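MAU2 chromatid cohesion factor homolog (Saccharomyces cerevisiae, PDB 4XDN) forms a complex with SCC2 that is required for cohesin to associate with chromosomes, and so takes part in sister chromatid cohesion. Local coordinates at residues 375-378 and 379-382. Numbering follows the deposited sequence.
Sequences RIQT and YKSI
Tyr379 folds back along helix 369-398 beside Arg375, one turn earlier, and the two side chains run the same way. Its CG sits beside the backbone N (chi1 -77°), which lays the start of the ring against the preceding turn, with CD2 3.2 Å from Arg375 O. That carbonyl is already engaged by Tyr379 N at 3.0 Å, in one of four successive i to i+4 backbone bonds. Farther out, the phenol OH comes within 3.5 Å of Arg375 NH2, the guanidinium and ring planes standing 50° apart. The ring is buried among Thr355, Leu358 and Ile359 of helix 339-360 and Met313 of helix 312-315, whereas NH2 also has Glu319 as a distant, weak ionic partner. Replacing Tyr379 by alanine would probably open a gap between these helices and leave the Arg375 guanidinium without the phenol oxygen beside it.

Thr378 O accepts the backbone bond from Ile382 N. Ser381 OG, turned back by a chi1 of 72°, is a second donor to Thr378 O, at a doubtfully short 2.5 Å. Thr378 CG2 lies 4.2 Å from Ser381 OG, and its side chain packs on Met313 and an apolar side chain of another protein. Lys380 passes its CG 3.4 Å from Ile376 O, then bends at chi3 to bring NZ to Gln377 OE1 in a weak 3.3 Å bond. Each end has its stronger partner, a polar side chain, on the other protein. The chemistry thus divides one helix between two tasks: Tyr379 packs its ring against largely aliphatic side chains of its own fold, while Gln377 and Lys380 present an acceptor and a donor to the partner.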
loop_
_atom_site.group_PDB
_atom_site.type_symbol
_atom_site.label_atom_id
_atom_site.label_comp_id
_atom_site.label_asym_id
_atom_site.label_seq_id
_atom_site.Cartn_x
_atom_site.Cartn_y
_atom_site.Cartn_z
ATOM N N ARG A 375 7.087 -8.188 -10.180
ATOM C CA ARG A 375 5.713 -8.666 -10.082
ATOM C C ARG A 375 5.627 -9.851 -9.122
ATOM O O ARG A 375 4.659 -9.987 -8.377
ATOM C CB ARG A 375 5.177 -9.063 -11.457
ATOM C CG ARG A 375 4.973 -7.896 -12.409
ATOM C CD ARG A 375 4.459 -8.372 -13.754
ATOM N NE ARG A 375 3.116 -8.931 -13.646
ATOM C CZ ARG A 375 2.511 -9.630 -14.603
ATOM N NH1 ARG A 375 3.130 -9.871 -15.751
ATOM N NH2 ARG A 375 1.284 -10.094 -14.407
ATOM N N ILE A 376 6.647 -10.701 -9.147
ATOM C CA ILE A 376 6.713 -11.846 -8.246
ATOM C C ILE A 376 6.893 -11.373 -6.806
ATOM O O ILE A 376 6.354 -11.968 -5.875
ATOM C CB ILE A 376 7.865 -12.793 -8.635
ATOM C CG1 ILE A 376 7.543 -13.485 -9.960
ATOM C CG2 ILE A 376 8.105 -13.849 -7.557
ATOM C CD1 ILE A 376 8.745 -14.113 -10.631
ATOM N N GLN A 377 7.655 -10.299 -6.636
ATOM C CA GLN A 377 7.921 -9.748 -5.316
ATOM C C GLN A 377 6.624 -9.221 -4.700
ATOM O O GLN A 377 6.383 -9.378 -3.500
ATOM C CB GLN A 377 8.970 -8.637 -5.409
ATOM C CG GLN A 377 9.771 -8.414 -4.135
ATOM C CD GLN A 377 10.823 -9.490 -3.895
ATOM O OE1 GLN A 377 10.738 -10.596 -4.430
ATOM N NE2 GLN A 377 11.824 -9.162 -3.083
ATOM N N THR A 378 5.789 -8.607 -5.533
ATOM C CA THR A 378 4.482 -8.124 -5.104
ATOM C C THR A 378 3.555 -9.296 -4.795
ATOM O O THR A 378 2.782 -9.249 -3.837
ATOM C CB THR A 378 3.840 -7.224 -6.179
ATOM O OG1 THR A 378 4.611 -6.027 -6.316
ATOM C CG2 THR A 378 2.411 -6.849 -5.809
ATOM N N TYR A 379 3.631 -10.340 -5.614
ATOM C CA TYR A 379 2.862 -11.556 -5.375
ATOM C C TYR A 379 3.223 -12.146 -4.018
ATOM O O TYR A 379 2.352 -12.607 -3.283
ATOM C CB TYR A 379 3.115 -12.592 -6.477
ATOM C CG TYR A 379 2.405 -12.333 -7.789
ATOM C CD1 TYR A 379 1.120 -11.805 -7.822
ATOM C CD2 TYR A 379 3.020 -12.631 -9.001
ATOM C CE1 TYR A 379 0.471 -11.577 -9.020
ATOM C CE2 TYR A 379 2.377 -12.404 -10.203
ATOM C CZ TYR A 379 1.103 -11.877 -10.205
ATOM O OH TYR A 379 0.458 -11.648 -11.398
ATOM N N LYS A 380 4.509 -12.125 -3.686
ATOM C CA LYS A 380 4.973 -12.672 -2.417
ATOM C C LYS A 380 4.459 -11.844 -1.243
ATOM O O LYS A 380 4.178 -12.383 -0.174
ATOM C CB LYS A 380 6.500 -12.744 -2.393
ATOM C CG LYS A 380 7.067 -13.892 -3.223
ATOM C CD LYS A 380 8.530 -13.676 -3.578
ATOM C CE LYS A 380 9.404 -13.570 -2.341
ATOM N NZ LYS A 380 10.839 -13.387 -2.696
ATOM N N SER A 381 4.324 -10.538 -1.446
ATOM C CA SER A 381 3.793 -9.666 -0.403
ATOM C C SER A 381 2.330 -10.003 -0.143
ATOM O O SER A 381 1.863 -9.934 0.992
ATOM C CB SER A 381 3.936 -8.192 -0.793
ATOM O OG SER A 381 3.025 -7.842 -1.819
ATOM N N ILE A 382 1.610 -10.368 -1.200
ATOM C CA ILE A 382 0.217 -10.776 -1.066
ATOM C C ILE A 382 0.136 -12.048 -0.231
ATOM O O ILE A 382 -0.739 -12.176 0.624
ATOM C CB ILE A 382 -0.452 -10.997 -2.441
ATOM C CG1 ILE A 382 -0.590 -9.657 -3.169
ATOM C CG2 ILE A 382 -1.828 -11.655 -2.278
ATOM C CD1 ILE A 382 -1.138 -9.753 -4.584
#